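Local coordinates for protein superoxide dismutase [Mn/Fe] (Aeropyrum pernix, PDB 3AK2) that probably catalyses the dismutation of superoxide to oxygen and hydrogen peroxide, working as a cambialistic enzyme that holds manganese here, at residues F118-V132 against E141-L153. Numbering follows the deposited sequence.
Sequences FSAAAKTVEGVGWGV and ELRILQVEKHNVL. With EDO (1,2-ethanediol), chain F.
Gln146 and Ala121 show how one side chain can tie a helix to the strand beneath it. The extended Gln146 chain runs past Val125 CG2, and its NE2 gives a hydrogen bond of 2.8 Å to Ala121 O, in the carbonyl plane on a lone pair, in the last turn of helix 111-123. At the other end of the amide, Gln146 OE1 accepts from a water that also donates to Glu148 OE1 and accepts from Glu126 N, so both ends fix its rotation. Replacing Gln146 with an alanine is likely to leave Ala121 O without this donor, the water one acceptor short and a gap beside Val125 CG2.

The packing is tight on the opposite face of the strand pair. Val132 and Leu145 lie side by side, CG1 to CD2 at 3.8 Å, while Val132 CG2 meets Val147 CG2 at 3.9 Å. In the backbone between the strands, paired hydrogen bonds join Trp130 to Val147, with Trp130 N to Val147 O at 2.7 Å, and likewise Val132 to Leu145. At Gly129, paired with Glu148 on the Gln146 side, CA is already 3.0 Å from Val147 O and a CB would run into that oxygen. With CG anti to its carbonyl carbon (chi1 -57°), Trp130 brings its indole edge to the His150 ring, NE1 to CD2 3.0 Å, rim to rim with planes at 51°.

The other end is polar and water-holding: buried Glu148 takes a 2.8 Å bond at OE2 from O2 of a 1,2-ethanediol, probably from the crystallisation liquor, and pairs through OE1 with Arg67 of the second subunit. Partly exposed Lys149 forms salt bridges with Glu126 and Glu148 OE2 of the third subunit, reciprocally. This antiparallel hairpin, 129-136 with 141-148, backed by a helix, belongs to the C-terminal alpha/beta domain of iron/manganese superoxide dismutases, with Trp130 beside the manganese site.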
loop_
_atom_site.group_PDB
_atom_site.type_symbol
_atom_site.label_atom_id
_atom_site.label_comp_id
_atom_site.label_asym_id
_atom_site.label_seq_id
_atom_site.Cartn_x
_atom_site.Cartn_y
_atom_site.Cartn_z
ATOM N N PHE A 118 -7.758 19.437 -9.927
ATOM C CA PHE A 118 -8.618 18.344 -9.492
ATOM C C PHE A 118 -8.737 17.287 -10.588
ATOM O O PHE A 118 -8.648 16.090 -10.309
ATOM C CB PHE A 118 -9.995 18.870 -9.075
ATOM C CG PHE A 118 -10.872 17.833 -8.421
ATOM C CD1 PHE A 118 -10.905 17.705 -7.036
ATOM C CD2 PHE A 118 -11.667 16.990 -9.190
ATOM C CE1 PHE A 118 -11.719 16.746 -6.431
ATOM C CE2 PHE A 118 -12.476 16.034 -8.594
ATOM C CZ PHE A 118 -12.502 15.913 -7.214
ATOM N N SER A 119 -8.923 17.724 -11.832
ATOM C CA SER A 119 -9.006 16.795 -12.956
ATOM C C SER A 119 -7.722 15.996 -13.126
ATOM O O SER A 119 -7.774 14.795 -13.382
ATOM C CB SER A 119 -9.343 17.525 -14.255
ATOM O OG SER A 119 -10.661 18.038 -14.200
ATOM N N ALA A 120 -6.577 16.657 -12.971
ATOM C CA ALA A 120 -5.286 15.979 -13.072
ATOM C C ALA A 120 -5.120 14.962 -11.947
ATOM O O ALA A 120 -4.663 13.840 -12.178
ATOM C CB ALA A 120 -4.143 16.983 -13.059
ATOM N N ALA A 121 -5.499 15.351 -10.733
ATOM C CA ALA A 121 -5.460 14.423 -9.599
ATOM C C ALA A 121 -6.310 13.179 -9.873
ATOM O O ALA A 121 -5.861 12.056 -9.649
ATOM C CB ALA A 121 -5.906 15.114 -8.326
ATOM N N ALA A 122 -7.527 13.379 -10.374
ATOM C CA ALA A 122 -8.425 12.259 -10.671
ATOM C C ALA A 122 -7.901 11.363 -11.793
ATOM O O ALA A 122 -7.910 10.135 -11.680
ATOM C CB ALA A 122 -9.811 12.778 -11.014
ATOM N N LYS A 123 -7.443 11.984 -12.874
ATOM C CA LYS A 123 -6.986 11.237 -14.040
ATOM C C LYS A 123 -5.768 10.374 -13.745
ATOM O O LYS A 123 -5.625 9.281 -14.303
ATOM C CB LYS A 123 -6.690 12.183 -15.207
ATOM C CG LYS A 123 -7.942 12.729 -15.869
ATOM C CD LYS A 123 -7.602 13.741 -16.948
ATOM C CE LYS A 123 -8.809 14.597 -17.297
ATOM N NZ LYS A 123 -8.468 15.651 -18.296
ATOM N N THR A 124 -4.901 10.862 -12.861
ATOM C CA THR A 124 -3.613 10.212 -12.629
ATOM C C THR A 124 -3.562 9.324 -11.381
ATOM O O THR A 124 -2.479 8.948 -10.932
ATOM C CB THR A 124 -2.461 11.237 -12.596
ATOM O OG1 THR A 124 -2.651 12.149 -11.505
ATOM C CG2 THR A 124 -2.360 12.005 -13.932
ATOM N N VAL A 125 -4.720 8.978 -10.827
ATOM C CA VAL A 125 -4.756 7.969 -9.770
ATOM C C VAL A 125 -4.163 6.689 -10.351
ATOM O O VAL A 125 -4.544 6.251 -11.439
ATOM C CB VAL A 125 -6.183 7.725 -9.242
ATOM C CG1 VAL A 125 -6.214 6.516 -8.324
ATOM C CG2 VAL A 125 -6.689 8.956 -8.500
ATOM N N GLU A 126 -3.206 6.110 -9.637
ATOM C CA GLU A 126 -2.550 4.905 -10.105
ATOM C C GLU A 126 -3.326 3.685 -9.624
ATOM O O GLU A 126 -3.469 3.466 -8.422
ATOM C CB GLU A 126 -1.121 4.868 -9.598
ATOM C CG GLU A 126 -0.295 3.785 -10.231
ATOM C CD GLU A 126 1.132 3.854 -9.781
ATOM O OE1 GLU A 126 1.980 4.303 -10.584
ATOM O OE2 GLU A 126 1.397 3.478 -8.617
ATOM N N GLY A 127 -3.820 2.885 -10.562
ATOM C CA GLY A 127 -4.788 1.843 -10.231
ATOM C C GLY A 127 -6.147 2.470 -9.987
ATOM O O GLY A 127 -6.490 3.491 -10.584
ATOM N N VAL A 128 -6.929 1.866 -9.108
ATOM C CA VAL A 128 -8.253 2.389 -8.821
ATOM C C VAL A 128 -8.207 3.294 -7.592
ATOM O O VAL A 128 -7.322 3.159 -6.742
ATOM C CB VAL A 128 -9.283 1.263 -8.656
ATOM C CG1 VAL A 128 -9.444 0.504 -9.971
ATOM C CG2 VAL A 128 -8.890 0.313 -7.530
ATOM N N GLY A 129 -9.138 4.236 -7.514
ATOM C CA GLY A 129 -9.188 5.149 -6.385
ATOM C C GLY A 129 -10.103 6.329 -6.611
ATOM O O GLY A 129 -11.101 6.225 -7.334
ATOM N N TRP A 130 -9.747 7.451 -5.992
ATOM C CA TRP A 130 -10.605 8.626 -5.907
ATOM C C TRP A 130 -9.795 9.895 -6.043
ATOM O O TRP A 130 -8.662 9.964 -5.578
ATOM C CB TRP A 130 -11.296 8.679 -4.537
ATOM C CG TRP A 130 -12.096 7.472 -4.215
ATOM C CD1 TRP A 130 -11.626 6.278 -3.745
ATOM C CD2 TRP A 130 -13.519 7.332 -4.318
ATOM N NE1 TRP A 130 -12.665 5.399 -3.570
ATOM C CE2 TRP A 130 -13.839 6.019 -3.912
ATOM C CE3 TRP A 130 -14.554 8.189 -4.722
ATOM C CZ2 TRP A 130 -15.149 5.539 -3.898
ATOM C CZ3 TRP A 130 -15.855 7.713 -4.701
ATOM C CH2 TRP A 130 -16.139 6.399 -4.300
ATOM N N GLY A 131 -10.396 10.904 -6.672
ATOM C CA GLY A 131 -9.935 12.284 -6.532
ATOM C C GLY A 131 -10.747 12.933 -5.427
ATOM O O GLY A 131 -11.965 12.768 -5.375
ATOM N N VAL A 132 -10.075 13.653 -4.531
ATOM C CA VAL A 132 -10.726 14.174 -3.330
ATOM C C VAL A 132 -10.427 15.649 -3.090
ATOM O O VAL A 132 -9.267 16.061 -3.067
ATOM C CB VAL A 132 -10.320 13.353 -2.066
ATOM C CG1 VAL A 132 -10.957 13.930 -0.799
ATOM C CG2 VAL A 132 -10.685 11.873 -2.227
ATOM N N GLU A 141 -8.866 25.248 5.537
ATOM C CA GLU A 141 -8.653 25.482 4.115
ATOM C C GLU A 141 -8.936 24.212 3.325
ATOM O O GLU A 141 -8.967 23.112 3.885
ATOM C CB GLU A 141 -7.197 25.867 3.846
ATOM C CG GLU A 141 -6.758 27.200 4.392
ATOM C CD GLU A 141 -5.448 27.662 3.786
ATOM O OE1 GLU A 141 -4.637 26.811 3.347
ATOM O OE2 GLU A 141 -5.226 28.890 3.749
ATOM N N LEU A 142 -9.110 24.370 2.017
ATOM C CA LEU A 142 -9.258 23.242 1.108
ATOM C C LEU A 142 -7.916 22.607 0.767
ATOM O O LEU A 142 -6.884 23.284 0.715
ATOM C CB LEU A 142 -9.952 23.682 -0.184
ATOM C CG LEU A 142 -11.353 24.278 -0.041
ATOM C CD1 LEU A 142 -11.862 24.772 -1.379
ATOM C CD2 LEU A 142 -12.325 23.274 0.553
ATOM N N ARG A 143 -7.948 21.295 0.550
ATOM C CA ARG A 143 -6.797 20.537 0.077
ATOM C C ARG A 143 -7.292 19.528 -0.949
ATOM O O ARG A 143 -8.390 18.991 -0.815
ATOM C CB ARG A 143 -6.132 19.783 1.236
ATOM C CG ARG A 143 -5.545 20.642 2.362
ATOM C CD ARG A 143 -4.256 21.322 1.924
ATOM N NE ARG A 143 -3.630 22.106 2.989
ATOM C CZ ARG A 143 -3.795 23.416 3.159
ATOM N NH1 ARG A 143 -3.170 24.036 4.150
ATOM N NH2 ARG A 143 -4.579 24.109 2.345
ATOM N N ILE A 144 -6.487 19.271 -1.973
ATOM C CA ILE A 144 -6.781 18.203 -2.928
ATOM C C ILE A 144 -5.804 17.057 -2.704
ATOM O O ILE A 144 -4.611 17.282 -2.477
ATOM C CB ILE A 144 -6.727 18.693 -4.406
ATOM C CG1 ILE A 144 -7.790 19.771 -4.649
ATOM C CG2 ILE A 144 -6.914 17.525 -5.394
ATOM C CD1 ILE A 144 -7.670 20.490 -5.989
ATOM N N LEU A 145 -6.319 15.831 -2.750
ATOM C CA LEU A 145 -5.459 14.645 -2.713
ATOM C C LEU A 145 -6.073 13.488 -3.498
ATOM O O LEU A 145 -7.230 13.559 -3.935
ATOM C CB LEU A 145 -5.140 14.221 -1.267
ATOM C CG LEU A 145 -6.225 13.539 -0.422
ATOM C CD1 LEU A 145 -5.595 12.758 0.721
ATOM C CD2 LEU A 145 -7.272 14.516 0.104
ATOM N N GLN A 146 -5.279 12.435 -3.687
ATOM C CA GLN A 146 -5.763 11.175 -4.236
ATOM C C GLN A 146 -5.921 10.146 -3.134
ATOM O O GLN A 146 -5.197 10.171 -2.122
ATOM C CB GLN A 146 -4.769 10.594 -5.232
ATOM C CG GLN A 146 -4.529 11.426 -6.465
ATOM C CD GLN A 146 -3.432 10.848 -7.329
ATOM O OE1 GLN A 146 -2.554 10.131 -6.846
ATOM N NE2 GLN A 146 -3.469 11.164 -8.619
ATOM N N VAL A 147 -6.842 9.220 -3.356
ATOM C CA VAL A 147 -6.948 8.026 -2.531
ATOM C C VAL A 147 -6.871 6.819 -3.463
ATOM O O VAL A 147 -7.539 6.796 -4.501
ATOM C CB VAL A 147 -8.264 8.021 -1.712
ATOM C CG1 VAL A 147 -8.466 6.694 -0.992
ATOM C CG2 VAL A 147 -8.290 9.185 -0.721
ATOM N N GLU A 148 -6.038 5.840 -3.116
ATOM C CA GLU A 148 -5.968 4.575 -3.854
ATOM C C GLU A 148 -6.843 3.542 -3.148
ATOM O O GLU A 148 -7.020 3.608 -1.928
ATOM C CB GLU A 148 -4.518 4.102 -3.988
ATOM C CG GLU A 148 -3.713 4.961 -4.962
ATOM C CD GLU A 148 -2.263 4.533 -5.125
ATOM O OE1 GLU A 148 -1.458 5.386 -5.554
ATOM O OE2 GLU A 148 -1.924 3.360 -4.830
ATOM N N LYS A 149 -7.394 2.592 -3.904
ATOM C CA LYS A 149 -8.485 1.753 -3.399
ATOM C C LYS A 149 -9.510 2.678 -2.740
ATOM O O LYS A 149 -9.940 3.640 -3.370
ATOM C CB LYS A 149 -7.982 0.652 -2.449
ATOM C CG LYS A 149 -7.095 -0.398 -3.133
ATOM C CD LYS A 149 -7.007 -1.717 -2.355
ATOM C CE LYS A 149 -6.272 -1.592 -1.040
ATOM N NZ LYS A 149 -6.108 -2.960 -0.476
ATOM N N HIS A 150 -9.881 2.408 -1.489
ATOM C CA HIS A 150 -10.711 3.333 -0.713
ATOM C C HIS A 150 -9.983 3.888 0.488
ATOM O O HIS A 150 -10.469 4.817 1.137
ATOM C CB HIS A 150 -11.959 2.625 -0.214
ATOM C CG HIS A 150 -12.802 2.078 -1.307
ATOM N ND1 HIS A 150 -13.263 0.780 -1.329
ATOM C CD2 HIS A 150 -13.260 2.665 -2.435
ATOM C CE1 HIS A 150 -13.972 0.593 -2.430
ATOM N NE2 HIS A 150 -13.983 1.721 -3.116
ATOM N N ASN A 151 -8.816 3.320 0.780
ATOM C CA ASN A 151 -8.229 3.404 2.116
ATOM C C ASN A 151 -6.713 3.414 2.062
ATOM O O ASN A 151 -6.057 2.908 2.963
ATOM C CB ASN A 151 -8.708 2.219 2.966
ATOM C CG ASN A 151 -8.259 0.877 2.406
ATOM O OD1 ASN A 151 -8.055 0.721 1.195
ATOM N ND2 ASN A 151 -8.116 -0.103 3.283
ATOM N N VAL A 152 -6.158 3.966 0.988
ATOM C CA VAL A 152 -4.718 4.125 0.851
ATOM C C VAL A 152 -4.488 5.569 0.424
ATOM O O VAL A 152 -5.124 6.056 -0.515
ATOM C CB VAL A 152 -4.120 3.128 -0.176
ATOM C CG1 VAL A 152 -2.608 3.329 -0.336
ATOM C CG2 VAL A 152 -4.427 1.677 0.229
ATOM N N LEU A 153 -3.593 6.248 1.138
ATOM C CA LEU A 153 -3.294 7.686 0.974
ATOM C C LEU A 153 -4.292 8.601 1.667
ATOM O O LEU A 153 -4.024 9.794 1.812
ATOM C CB LEU A 153 -3.132 8.118 -0.493
ATOM C CG LEU A 153 -2.166 7.332 -1.381
ATOM C CD1 LEU A 153 -2.144 7.916 -2.789
ATOM C CD2 LEU A 153 -0.765 7.281 -0.795
HETATM C C1 EDO F . -2.914 -1.177 -3.705
HETATM O O1 EDO F . -4.107 -1.967 -3.737
HETATM C C2 EDO F . -3.286 0.285 -3.499
HETATM O O2 EDO F . -3.350 0.929 -4.776
HETATM O O HOH W 1 -2.387 7.374 -7.228
#